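Local coordinates for aspartate aminotransferase, cytoplasmic (PDB 6JPK), which catalyses the pyridoxal 5'-phosphate-dependent transfer of an amino group from L-aspartate to 2-oxoglutarate, giving oxaloacetate and L-glutamate, at residues F118-Y123 with L148-E153; T173-P178 with F206-S211; T360-A365 with H403-L408. The protein carries 1 engineered substitution. All blocks are in the same frame, centred on the assembly; numbering follows the deposited sequence.

The three contacts follow one another along the chain, each closing before the next opens. Interactions 1 and 2 share the large domain of this aminotransferase, with centres about 19 Å apart. Interaction 1 joins helix 107-127 to the turn before strand 152-159. Interaction 2 pairs helices 167-176 and 199-211, which both pack on strand 182-186. The two strands belong to one mixed sheet of the large domain. Interaction 3 lies in the small domain, where the start of helix 364-374 meets the end of helix 394-407. Its centre is about 39 Å from that of interaction 1 and about 36 Å from that of interaction 2. The three are therefore separate packing points, spread over both domains.

Interaction 1. Residues F118-Y123 with L148-E153; sequences FIETFY and LGVTVE. Engineered in segment 148-153: Glu-153 (natural residue Asp).
Glu-120 turns CG away from its backbone N (chi1 -172°), and this brings CG to 3.2 Å from Leu-148 O. It also lays the same CG 3.6 Å from Val-150 CG2. The turn about CB-CG (chi2 -80°) then directs the carboxylate. Val-150 carries CG2 on the side opposite its carbonyl carbon, and the two side chains lie alongside each other and run opposite ways. Leu-148 O lies over one face of the Glu-120 carboxylate, 3.6 Å from CD. Leu-148 comes just before Gly-149, the C-prime residue of a Schellman motif that ends helix 140-147 with positive phi. Gly-149 N bonds to Glu-146 O, and Val-150 N bonds to Trp-145 O. The chain then runs into strand 152-159 of the large-domain sheet. The polar end of Glu-120 has two partners. OE1 forms a salt bridge with Lys-125 and accepts from a water at 2.7 Å. That water also donates to Gly-149 O, at 3.2 Å, so it links the helix to the turn. A leucine in place of Glu-120 would probably leave Lys-125 without its charge mate and cut the water link to Gly-149 O. Leu-148 itself lies against helix 107-127.

Interaction 2. Residues T173-P178 with F206-S211; sequences TIKSAP and FESLLS
Ile-174 of helix 167-176 packs against Ser-208 and Leu-209 of helix 199-211. Both helices lie on one face of the large-domain sheet. Helix 199-211 is the connection of a beta-alpha-beta crossover between the parallel neighbours 182-186 and 215-220. The tight part is the inner one, next to the sheet. Ile-174 has CG2 opposite its backbone N (chi1 -69°), and this branch meets the backbone of the partner helix. Ile-174 CG2 is 3.6 Å from Ser-208 C. The same methyl lies 3.7 Å from Ser-208 CB. The small serine probably allows the close approach of the helices here, with the CA atoms of Lys-175 and Ser-208 6.2 Å apart. Leu-209 reaches back with its end and crosses Ile-174 at a slant. Leu-209 CD2 is 4.1 Å from Ile-174 CG2. On the sheet side of this pair lies Phe-183 of strand 182-186, which touches both side chains. His-214 adds a polar tie by bonding to Ile-174 O. The outer side is looser and faces solvent. Lys-175 stretches out in an extended chain, so its aliphatic part passes Ser-208 while the ammonium group goes on beyond it. Glu-207 carries the opposite charge, but Lys-175 NZ and Glu-207 OE2 are 6.6 Å apart, so any attraction between them is probably weak. The approach on this side is made by carbon, with Lys-175 CE 3.6 Å from Ser-208 OG.

Interaction 3. Residues T360-A365 with H403-L408; sequences TGLTPA and HAVREL
The CD1 methyl of Leu-408 sits over one face of the flat Ala-365 carbonyl, toward its O. It stands above the C=O plane rather than at its edge, 3.5 Å from Ala-365 O. The same CD1 lies 4.0 Å from Ala-365 CB. The second apolar touch comes earlier in each segment. Leu-362 CD2 is 3.6 Å from Val-405 CG2, and the two side chains cross at about a right angle. Val-405 has CG1 opposite the backbone N (chi1 168°), which leaves CG2 beside that N to make the touch. Around these pairs, Leu-408 also packs on Phe-369, and Leu-362 on Phe-401 and Phe-378. The contact belongs to the small domain, where the C-terminal helix 394-407 lies against the start of helix 364-374. Thr-363 is the N-cap of helix 364-374. Just before it, Thr-360 OG1 accepts from Leu-362 N at 3.2 Å in an ST turn. Thr-360 also bonds to Gly-382, the neighbour of Arg-383, which by similarity binds L-aspartate. One water, 2.6 Å from Thr-363 OG1, donates to Leu-408 O at 3.0 Å. The direct touches are thus van der Waals, while the Leu-408 carbonyl, left beyond the helix end, accepts hydrogen bonds from a water and from the Gln-366 side-chain amide.

Interaction 1. Residues F118-Y123 with L148-E153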
ATOM      1  N   PHE A 118      -3.335  -7.206 -13.238  1.00  7.80           N
ATOM      2  CA  PHE A 118      -4.282  -7.047 -14.333  1.00  8.06           C
ATOM      3  C   PHE A 118      -3.850  -7.853 -15.560  1.00 12.01           C
ATOM      4  O   PHE A 118      -4.653  -8.583 -16.157  1.00  8.61           O
ATOM      5  CB  PHE A 118      -4.443  -5.571 -14.711  1.00  7.96           C
ATOM      6  CG  PHE A 118      -5.326  -5.385 -15.903  1.00  8.26           C
ATOM      7  CD1 PHE A 118      -6.698  -5.396 -15.763  1.00  8.49           C
ATOM      8  CD2 PHE A 118      -4.786  -5.288 -17.176  1.00  8.35           C
ATOM      9  CE1 PHE A 118      -7.528  -5.271 -16.866  1.00  8.82           C
ATOM     10  CE2 PHE A 118      -5.595  -5.168 -18.271  1.00  8.67           C
ATOM     11  CZ  PHE A 118      -6.983  -5.162 -18.117  1.00  8.91           C
ATOM     12  N   ILE A 119      -2.586  -7.719 -15.961  1.00  8.11           N
ATOM     13  CA  ILE A 119      -2.127  -8.377 -17.185  1.00  8.33           C
ATOM     14  C   ILE A 119      -2.176  -9.898 -17.038  1.00  9.17           C
ATOM     15  O   ILE A 119      -2.512 -10.612 -17.990  1.00 10.06           O
ATOM     16  CB  ILE A 119      -0.723  -7.870 -17.565  1.00  8.12           C
ATOM     17  CG1 ILE A 119      -0.817  -6.412 -18.053  1.00  8.02           C
ATOM     18  CG2 ILE A 119      -0.100  -8.742 -18.657  1.00  8.36           C
ATOM     19  CD1 ILE A 119       0.522  -5.658 -18.059  1.00  7.77           C
ATOM     20  N   GLU A 120      -1.855 -10.419 -15.850  1.00 10.52           N
ATOM     21  CA  GLU A 120      -1.932 -11.864 -15.638  1.00 10.73           C
ATOM     22  C   GLU A 120      -3.361 -12.371 -15.828  1.00 10.41           C
ATOM     23  O   GLU A 120      -3.594 -13.340 -16.558  1.00 12.66           O
ATOM     24  CB  GLU A 120      -1.401 -12.229 -14.248  1.00 10.58           C
ATOM     25  CG  GLU A 120      -1.273 -13.740 -14.010  1.00 14.64           C
ATOM     26  CD  GLU A 120      -2.593 -14.416 -13.661  1.00 23.11           C
ATOM     27  OE1 GLU A 120      -2.780 -15.582 -14.064  1.00 29.12           O
ATOM     28  OE2 GLU A 120      -3.450 -13.793 -12.999  1.00 26.53           O
ATOM     29  N   THR A 121      -4.334 -11.718 -15.187  1.00  9.15           N
ATOM     30  CA  THR A 121      -5.719 -12.186 -15.251  1.00 11.69           C
ATOM     31  C   THR A 121      -6.315 -12.018 -16.647  1.00 10.88           C
ATOM     32  O   THR A 121      -6.974 -12.931 -17.158  1.00 10.53           O
ATOM     33  CB  THR A 121      -6.569 -11.435 -14.215  1.00 13.48           C
ATOM     34  OG1 THR A 121      -6.112 -11.762 -12.906  1.00 11.51           O
ATOM     35  CG2 THR A 121      -8.055 -11.789 -14.341  1.00 10.64           C
ATOM     36  N   PHE A 122      -6.104 -10.869 -17.284  1.00  9.45           N
ATOM     37  CA  PHE A 122      -6.845 -10.532 -18.494  1.00 10.95           C
ATOM     38  C   PHE A 122      -6.043 -10.702 -19.775  1.00 14.97           C
ATOM     39  O   PHE A 122      -6.588 -10.490 -20.862  1.00 10.18           O
ATOM     40  CB  PHE A 122      -7.385  -9.099 -18.380  1.00 12.25           C
ATOM     41  CG  PHE A 122      -8.458  -8.958 -17.329  1.00 10.27           C
ATOM     42  CD1 PHE A 122      -9.767  -9.340 -17.607  1.00 13.32           C
ATOM     43  CD2 PHE A 122      -8.150  -8.502 -16.057  1.00 11.11           C
ATOM     44  CE1 PHE A 122     -10.766  -9.236 -16.639  1.00 13.01           C
ATOM     45  CE2 PHE A 122      -9.147  -8.397 -15.080  1.00 11.58           C
ATOM     46  CZ  PHE A 122     -10.455  -8.767 -15.381  1.00 11.33           C
ATOM     47  N   TYR A 123      -4.777 -11.106 -19.681  1.00  9.70           N
ATOM     48  CA  TYR A 123      -3.985 -11.345 -20.880  1.00  9.85           C
ATOM     49  C   TYR A 123      -3.286 -12.703 -20.833  1.00 10.00           C
ATOM     50  O   TYR A 123      -3.479 -13.530 -21.736  1.00 13.16           O
ATOM     51  CB  TYR A 123      -2.956 -10.227 -21.068  1.00  9.50           C
ATOM     52  CG  TYR A 123      -2.181 -10.320 -22.364  1.00 11.48           C
ATOM     53  CD1 TYR A 123      -2.801 -10.056 -23.588  1.00 10.02           C
ATOM     54  CD2 TYR A 123      -0.826 -10.656 -22.369  1.00  9.54           C
ATOM     55  CE1 TYR A 123      -2.102 -10.125 -24.768  1.00 10.93           C
ATOM     56  CE2 TYR A 123      -0.118 -10.717 -23.546  1.00  9.72           C
ATOM     57  CZ  TYR A 123      -0.757 -10.460 -24.743  1.00 10.93           C
ATOM     58  OH  TYR A 123      -0.067 -10.531 -25.929  1.00 10.28           O
ATOM     59  N   LEU A 148       2.870 -13.737  -9.148  1.00 10.20           N
ATOM     60  CA  LEU A 148       1.537 -13.660  -9.731  1.00 10.82           C
ATOM     61  C   LEU A 148       1.297 -14.737 -10.766  1.00 15.38           C
ATOM     62  O   LEU A 148       0.244 -14.736 -11.403  1.00 18.71           O
ATOM     63  CB  LEU A 148       1.298 -12.279 -10.348  1.00 14.05           C
ATOM     64  CG  LEU A 148       1.173 -11.185  -9.290  1.00 11.44           C
ATOM     65  CD1 LEU A 148       1.280  -9.791  -9.892  1.00 12.95           C
ATOM     66  CD2 LEU A 148      -0.146 -11.350  -8.525  1.00  7.64           C
ATOM     67  N   GLY A 149       2.238 -15.664 -10.936  1.00 15.37           N
ATOM     68  CA  GLY A 149       2.027 -16.799 -11.806  1.00 16.55           C
ATOM     69  C   GLY A 149       2.465 -16.615 -13.242  1.00 18.14           C
ATOM     70  O   GLY A 149       2.167 -17.476 -14.072  1.00 15.29           O
ATOM     71  N   VAL A 150       3.163 -15.526 -13.566  1.00 16.20           N
ATOM     72  CA  VAL A 150       3.649 -15.313 -14.924  1.00 12.06           C
ATOM     73  C   VAL A 150       5.076 -15.837 -15.030  1.00 12.28           C
ATOM     74  O   VAL A 150       5.901 -15.634 -14.129  1.00 15.26           O
ATOM     75  CB  VAL A 150       3.566 -13.822 -15.307  1.00  9.77           C
ATOM     76  CG1 VAL A 150       3.947 -13.614 -16.787  1.00  8.50           C
ATOM     77  CG2 VAL A 150       2.164 -13.300 -15.060  1.00  8.35           C
ATOM     78  N   THR A 151       5.370 -16.512 -16.135  1.00 11.72           N
ATOM     79  CA  THR A 151       6.723 -16.975 -16.413  1.00 12.90           C
ATOM     80  C   THR A 151       7.576 -15.805 -16.898  1.00 15.85           C
ATOM     81  O   THR A 151       7.152 -15.033 -17.764  1.00  8.74           O
ATOM     82  CB  THR A 151       6.698 -18.096 -17.455  1.00 15.74           C
ATOM     83  OG1 THR A 151       5.945 -19.203 -16.939  1.00  9.77           O
ATOM     84  CG2 THR A 151       8.123 -18.575 -17.813  1.00  9.60           C
ATOM     85  N   VAL A 152       8.777 -15.688 -16.337  1.00  8.60           N
ATOM     86  CA  VAL A 152       9.684 -14.567 -16.563  1.00  8.35           C
ATOM     87  C   VAL A 152      10.851 -15.045 -17.424  1.00 11.78           C
ATOM     88  O   VAL A 152      11.502 -16.046 -17.108  1.00 11.53           O
ATOM     89  CB  VAL A 152      10.176 -13.981 -15.223  1.00  8.41           C
ATOM     90  CG1 VAL A 152      11.251 -12.904 -15.442  1.00  7.82           C
ATOM     91  CG2 VAL A 152       8.980 -13.414 -14.415  1.00  7.84           C
ATOM     92  N   GLU A 153      11.083 -14.357 -18.532  1.00 13.56           N
ATOM     93  CA  GLU A 153      12.250 -14.547 -19.379  1.00 11.89           C
ATOM     94  C   GLU A 153      13.083 -13.275 -19.312  1.00 12.58           C
ATOM     95  O   GLU A 153      12.664 -12.270 -18.725  1.00  8.73           O
ATOM     96  CB  GLU A 153      11.830 -14.854 -20.825  1.00  9.86           C
ATOM     97  CG  GLU A 153      10.777 -15.938 -20.952  1.00 13.32           C
ATOM     98  CD  GLU A 153      11.352 -17.347 -20.799  1.00 19.28           C
ATOM     99  OE1 GLU A 153      12.590 -17.482 -20.657  1.00 14.18           O
ATOM    100  OE2 GLU A 153      10.560 -18.321 -20.828  1.00 22.12           O
TER
HETATM  101  O   HOH W   1      -0.964 -17.454 -14.935  1.00 40.19           O

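Interaction 2. Residues T173-P178 with F206-S211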
ATOM      1  N   THR A 173      16.553 -10.942 -29.071  1.00 12.76           N
ATOM      2  CA  THR A 173      15.542 -11.547 -28.207  1.00 13.23           C
ATOM      3  C   THR A 173      14.144 -11.038 -28.549  1.00 12.72           C
ATOM      4  O   THR A 173      13.184 -11.817 -28.568  1.00 12.74           O
ATOM      5  CB  THR A 173      15.883 -11.284 -26.735  1.00 13.34           C
ATOM      6  OG1 THR A 173      17.117 -11.940 -26.417  1.00 13.45           O
ATOM      7  CG2 THR A 173      14.794 -11.829 -25.800  1.00  9.55           C
ATOM      8  N   ILE A 174      14.008  -9.743 -28.841  1.00 10.74           N
ATOM      9  CA  ILE A 174      12.698  -9.222 -29.228  1.00 11.74           C
ATOM     10  C   ILE A 174      12.174  -9.952 -30.460  1.00 14.76           C
ATOM     11  O   ILE A 174      11.009 -10.357 -30.508  1.00 13.43           O
ATOM     12  CB  ILE A 174      12.763  -7.702 -29.464  1.00 11.00           C
ATOM     13  CG1 ILE A 174      12.997  -6.967 -28.139  1.00 10.37           C
ATOM     14  CG2 ILE A 174      11.465  -7.223 -30.155  1.00  9.96           C
ATOM     15  CD1 ILE A 174      13.339  -5.494 -28.296  1.00  9.21           C
ATOM     16  N   LYS A 175      13.030 -10.160 -31.460  1.00 10.79           N
ATOM     17  CA  LYS A 175      12.553 -10.768 -32.696  1.00 17.04           C
ATOM     18  C   LYS A 175      12.207 -12.244 -32.518  1.00 17.14           C
ATOM     19  O   LYS A 175      11.294 -12.739 -33.184  1.00 16.24           O
ATOM     20  CB  LYS A 175      13.593 -10.605 -33.803  1.00 16.13           C
ATOM     21  CG  LYS A 175      13.894  -9.166 -34.171  1.00 17.10           C
ATOM     22  CD  LYS A 175      15.107  -9.123 -35.101  1.00 23.52           C
ATOM     23  CE  LYS A 175      15.271  -7.756 -35.742  1.00 28.86           C
ATOM     24  NZ  LYS A 175      16.621  -7.582 -36.339  1.00 30.12           N
ATOM     25  N   SER A 176      12.900 -12.962 -31.633  1.00 14.24           N
ATOM     26  CA  SER A 176      12.672 -14.401 -31.514  1.00 14.25           C
ATOM     27  C   SER A 176      11.636 -14.761 -30.456  1.00 11.48           C
ATOM     28  O   SER A 176      11.165 -15.898 -30.440  1.00 13.64           O
ATOM     29  CB  SER A 176      13.993 -15.122 -31.203  1.00 14.79           C
ATOM     30  OG  SER A 176      14.502 -14.681 -29.955  1.00 22.04           O
ATOM     31  N   ALA A 177      11.284 -13.838 -29.568  1.00 11.01           N
ATOM     32  CA  ALA A 177      10.288 -14.133 -28.553  1.00 10.82           C
ATOM     33  C   ALA A 177       8.936 -14.383 -29.215  1.00 12.69           C
ATOM     34  O   ALA A 177       8.631 -13.788 -30.252  1.00 12.94           O
ATOM     35  CB  ALA A 177      10.175 -12.982 -27.546  1.00 10.28           C
ATOM     36  N   PRO A 178       8.128 -15.283 -28.653  1.00 11.85           N
ATOM     37  CA  PRO A 178       6.793 -15.537 -29.212  1.00 11.57           C
ATOM     38  C   PRO A 178       6.003 -14.244 -29.356  1.00 12.73           C
ATOM     39  O   PRO A 178       6.088 -13.347 -28.514  1.00 10.89           O
ATOM     40  CB  PRO A 178       6.153 -16.470 -28.179  1.00 11.56           C
ATOM     41  CG  PRO A 178       7.338 -17.183 -27.539  1.00 11.48           C
ATOM     42  CD  PRO A 178       8.420 -16.131 -27.483  1.00 11.10           C
ATOM     43  N   PHE A 206      11.549  -0.209 -30.889  1.00  9.53           N
ATOM     44  CA  PHE A 206      10.100  -0.079 -31.062  1.00  9.61           C
ATOM     45  C   PHE A 206       9.629  -0.792 -32.320  1.00 10.04           C
ATOM     46  O   PHE A 206       8.593  -1.469 -32.310  1.00 10.12           O
ATOM     47  CB  PHE A 206       9.693   1.397 -31.113  1.00  9.58           C
ATOM     48  CG  PHE A 206       9.875   2.127 -29.811  1.00 11.85           C
ATOM     49  CD1 PHE A 206       9.798   1.448 -28.605  1.00 14.33           C
ATOM     50  CD2 PHE A 206      10.130   3.495 -29.798  1.00 11.63           C
ATOM     51  CE1 PHE A 206       9.957   2.121 -27.406  1.00 17.23           C
ATOM     52  CE2 PHE A 206      10.292   4.177 -28.600  1.00 16.48           C
ATOM     53  CZ  PHE A 206      10.206   3.489 -27.403  1.00 16.33           C
ATOM     54  N   GLU A 207      10.382  -0.658 -33.416  1.00 11.27           N
ATOM     55  CA  GLU A 207      10.005  -1.310 -34.669  1.00 16.53           C
ATOM     56  C   GLU A 207       9.870  -2.821 -34.493  1.00 12.94           C
ATOM     57  O   GLU A 207       8.907  -3.432 -34.971  1.00 11.65           O
ATOM     58  CB  GLU A 207      11.034  -0.992 -35.759  1.00 23.77           C
ATOM     59  CG  GLU A 207      10.735  -1.659 -37.098  1.00 37.10           C
ATOM     60  CD  GLU A 207      11.917  -2.454 -37.653  1.00 53.34           C
ATOM     61  OE1 GLU A 207      13.065  -1.949 -37.585  1.00 56.69           O
ATOM     62  OE2 GLU A 207      11.697  -3.589 -38.154  1.00 59.06           O
ATOM     63  N   SER A 208      10.839  -3.448 -33.827  1.00 10.68           N
ATOM     64  CA  SER A 208      10.784  -4.897 -33.674  1.00 11.33           C
ATOM     65  C   SER A 208       9.711  -5.318 -32.671  1.00 11.90           C
ATOM     66  O   SER A 208       9.062  -6.355 -32.858  1.00 10.76           O
ATOM     67  CB  SER A 208      12.152  -5.430 -33.266  1.00 15.21           C
ATOM     68  OG  SER A 208      13.073  -5.306 -34.338  1.00 18.61           O
ATOM     69  N   LEU A 209       9.509  -4.528 -31.601  1.00 10.12           N
ATOM     70  CA  LEU A 209       8.420  -4.817 -30.668  1.00  9.93           C
ATOM     71  C   LEU A 209       7.066  -4.811 -31.373  1.00 10.53           C
ATOM     72  O   LEU A 209       6.221  -5.672 -31.112  1.00 10.31           O
ATOM     73  CB  LEU A 209       8.414  -3.807 -29.513  1.00  9.49           C
ATOM     74  CG  LEU A 209       9.501  -3.882 -28.434  1.00  9.15           C
ATOM     75  CD1 LEU A 209       9.551  -2.563 -27.654  1.00  8.83           C
ATOM     76  CD2 LEU A 209       9.249  -5.043 -27.478  1.00  9.02           C
ATOM     77  N   LEU A 210       6.833  -3.838 -32.261  1.00 10.41           N
ATOM     78  CA  LEU A 210       5.562  -3.795 -32.983  1.00 16.07           C
ATOM     79  C   LEU A 210       5.467  -4.910 -34.020  1.00 13.12           C
ATOM     80  O   LEU A 210       4.394  -5.487 -34.214  1.00 11.48           O
ATOM     81  CB  LEU A 210       5.375  -2.441 -33.660  1.00 20.89           C
ATOM     82  CG  LEU A 210       5.584  -1.239 -32.742  1.00 28.38           C
ATOM     83  CD1 LEU A 210       5.921  -0.056 -33.599  1.00 33.50           C
ATOM     84  CD2 LEU A 210       4.383  -0.956 -31.887  1.00 26.48           C
ATOM     85  N   SER A 211       6.573  -5.213 -34.707  1.00 11.40           N
ATOM     86  CA  SER A 211       6.559  -6.284 -35.700  1.00 14.07           C
ATOM     87  C   SER A 211       6.189  -7.628 -35.075  1.00 14.12           C
ATOM     88  O   SER A 211       5.560  -8.466 -35.731  1.00 12.90           O
ATOM     89  CB  SER A 211       7.920  -6.376 -36.383  1.00 16.92           C
ATOM     90  OG  SER A 211       7.886  -7.331 -37.415  1.00 28.89           O
TER

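Interaction 3. Residues T360-A365 with H403-L408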
ATOM      1  N   THR A 360      29.876  -0.427 -12.654  1.00  8.37           N
ATOM      2  CA  THR A 360      31.258   0.023 -12.762  1.00 10.22           C
ATOM      3  C   THR A 360      32.093  -0.867 -13.672  1.00 12.92           C
ATOM      4  O   THR A 360      33.102  -0.404 -14.218  1.00 14.63           O
ATOM      5  CB  THR A 360      31.917   0.049 -11.377  1.00 11.81           C
ATOM      6  OG1 THR A 360      31.885  -1.274 -10.821  1.00 10.64           O
ATOM      7  CG2 THR A 360      31.180   1.017 -10.437  1.00 11.22           C
ATOM      8  N   GLY A 361      31.707  -2.133 -13.828  1.00 12.75           N
ATOM      9  CA  GLY A 361      32.522  -3.113 -14.512  1.00 12.05           C
ATOM     10  C   GLY A 361      33.486  -3.871 -13.621  1.00 13.73           C
ATOM     11  O   GLY A 361      34.222  -4.728 -14.120  1.00 11.89           O
ATOM     12  N   LEU A 362      33.520  -3.584 -12.323  1.00 12.75           N
ATOM     13  CA  LEU A 362      34.412  -4.321 -11.434  1.00 11.34           C
ATOM     14  C   LEU A 362      33.936  -5.760 -11.274  1.00 12.74           C
ATOM     15  O   LEU A 362      32.740  -6.048 -11.340  1.00  9.15           O
ATOM     16  CB  LEU A 362      34.488  -3.645 -10.062  1.00  9.92           C
ATOM     17  CG  LEU A 362      34.990  -2.198 -10.054  1.00 18.62           C
ATOM     18  CD1 LEU A 362      35.133  -1.677  -8.634  1.00 21.67           C
ATOM     19  CD2 LEU A 362      36.303  -2.114 -10.771  1.00 20.04           C
ATOM     20  N   THR A 363      34.888  -6.663 -11.057  1.00  9.72           N
ATOM     21  CA  THR A 363      34.611  -8.084 -10.855  1.00  9.76           C
ATOM     22  C   THR A 363      34.345  -8.353  -9.381  1.00 13.58           C
ATOM     23  O   THR A 363      34.661  -7.524  -8.519  1.00  9.87           O
ATOM     24  CB  THR A 363      35.803  -8.918 -11.329  1.00 10.17           C
ATOM     25  OG1 THR A 363      36.938  -8.619 -10.505  1.00 10.44           O
ATOM     26  CG2 THR A 363      36.153  -8.633 -12.777  1.00 10.29           C
ATOM     27  N   PRO A 364      33.785  -9.523  -9.041  1.00  9.66           N
ATOM     28  CA  PRO A 364      33.571  -9.824  -7.618  1.00 10.07           C
ATOM     29  C   PRO A 364      34.841  -9.787  -6.787  1.00 10.77           C
ATOM     30  O   PRO A 364      34.799  -9.311  -5.646  1.00  9.95           O
ATOM     31  CB  PRO A 364      32.950 -11.234  -7.642  1.00  9.65           C
ATOM     32  CG  PRO A 364      32.294 -11.330  -8.977  1.00  9.52           C
ATOM     33  CD  PRO A 364      33.211 -10.572  -9.908  1.00 15.45           C
ATOM     34  N   ALA A 365      35.967 -10.285  -7.311  1.00 10.33           N
ATOM     35  CA  ALA A 365      37.218 -10.187  -6.565  1.00 15.62           C
ATOM     36  C   ALA A 365      37.605  -8.726  -6.331  1.00 10.67           C
ATOM     37  O   ALA A 365      38.081  -8.363  -5.246  1.00 10.83           O
ATOM     38  CB  ALA A 365      38.339 -10.931  -7.299  1.00 11.09           C
ATOM     39  N   HIS A 403      43.435   0.829  -7.418  1.00 12.83           N
ATOM     40  CA  HIS A 403      44.239  -0.225  -6.806  1.00 13.86           C
ATOM     41  C   HIS A 403      43.656  -1.604  -7.110  1.00 12.44           C
ATOM     42  O   HIS A 403      44.381  -2.532  -7.485  1.00 12.67           O
ATOM     43  CB  HIS A 403      44.319   0.021  -5.302  1.00 15.41           C
ATOM     44  CG  HIS A 403      45.334  -0.816  -4.593  1.00 15.14           C
ATOM     45  ND1 HIS A 403      45.616  -0.657  -3.253  1.00 15.01           N
ATOM     46  CD2 HIS A 403      46.132  -1.819  -5.033  1.00 16.21           C
ATOM     47  CE1 HIS A 403      46.543  -1.531  -2.897  1.00 18.47           C
ATOM     48  NE2 HIS A 403      46.869  -2.252  -3.958  1.00 16.49           N
ATOM     49  N   ALA A 404      42.341  -1.752  -6.955  1.00 11.94           N
ATOM     50  CA  ALA A 404      41.694  -3.047  -7.154  1.00 12.35           C
ATOM     51  C   ALA A 404      41.883  -3.554  -8.583  1.00 16.14           C
ATOM     52  O   ALA A 404      42.212  -4.727  -8.803  1.00 11.87           O
ATOM     53  CB  ALA A 404      40.205  -2.942  -6.811  1.00 11.21           C
ATOM     54  N   VAL A 405      41.684  -2.684  -9.567  1.00 11.64           N
ATOM     55  CA  VAL A 405      41.802  -3.098 -10.960  1.00 11.68           C
ATOM     56  C   VAL A 405      43.249  -3.436 -11.308  1.00 15.91           C
ATOM     57  O   VAL A 405      43.518  -4.425 -12.001  1.00 17.47           O
ATOM     58  CB  VAL A 405      41.229  -2.010 -11.881  1.00 12.19           C
ATOM     59  CG1 VAL A 405      41.609  -2.277 -13.352  1.00 11.89           C
ATOM     60  CG2 VAL A 405      39.724  -1.951 -11.708  1.00 10.99           C
ATOM     61  N   ARG A 406      44.204  -2.629 -10.836  1.00 12.53           N
ATOM     62  CA  ARG A 406      45.611  -2.905 -11.111  1.00 18.28           C
ATOM     63  C   ARG A 406      46.067  -4.189 -10.435  1.00 17.82           C
ATOM     64  O   ARG A 406      46.890  -4.928 -10.985  1.00 14.82           O
ATOM     65  CB  ARG A 406      46.483  -1.740 -10.641  1.00 15.35           C
ATOM     66  CG  ARG A 406      46.421  -0.520 -11.522  1.00 16.54           C
ATOM     67  CD  ARG A 406      47.168   0.628 -10.878  1.00 13.75           C
ATOM     68  NE  ARG A 406      47.200   1.824 -11.723  1.00 18.79           N
ATOM     69  CZ  ARG A 406      48.071   2.007 -12.710  1.00 21.63           C
ATOM     70  NH1 ARG A 406      48.955   1.059 -12.990  1.00 19.73           N
ATOM     71  NH2 ARG A 406      48.053   3.122 -13.427  1.00 22.15           N
ATOM     72  N   GLU A 407      45.576  -4.445  -9.227  1.00 14.66           N
ATOM     73  CA  GLU A 407      46.034  -5.593  -8.461  1.00 16.39           C
ATOM     74  C   GLU A 407      45.409  -6.894  -8.953  1.00 15.92           C
ATOM     75  O   GLU A 407      46.068  -7.938  -8.926  1.00 17.01           O
ATOM     76  CB  GLU A 407      45.724  -5.370  -6.981  1.00 23.18           C
ATOM     77  CG  GLU A 407      46.093  -6.515  -6.053  1.00 30.73           C
ATOM     78  CD  GLU A 407      47.591  -6.746  -5.934  1.00 38.10           C
ATOM     79  OE1 GLU A 407      48.384  -5.889  -6.391  1.00 37.94           O
ATOM     80  OE2 GLU A 407      47.971  -7.802  -5.379  1.00 43.41           O
ATOM     81  N   LEU A 408      44.164  -6.847  -9.428  1.00 12.66           N
ATOM     82  CA  LEU A 408      43.380  -8.047  -9.733  1.00 12.71           C
ATOM     83  C   LEU A 408      42.788  -7.972 -11.138  1.00 15.73           C
ATOM     84  O   LEU A 408      41.563  -7.949 -11.304  1.00 18.48           O
ATOM     85  CB  LEU A 408      42.268  -8.236  -8.702  1.00 13.75           C
ATOM     86  CG  LEU A 408      42.611  -8.262  -7.212  1.00 15.23           C
ATOM     87  CD1 LEU A 408      41.347  -8.451  -6.372  1.00 13.65           C
ATOM     88  CD2 LEU A 408      43.621  -9.350  -6.901  1.00 14.97           C
TER
HETATM   89  O   HOH W   2      39.199  -9.722 -10.936  1.00 17.43           O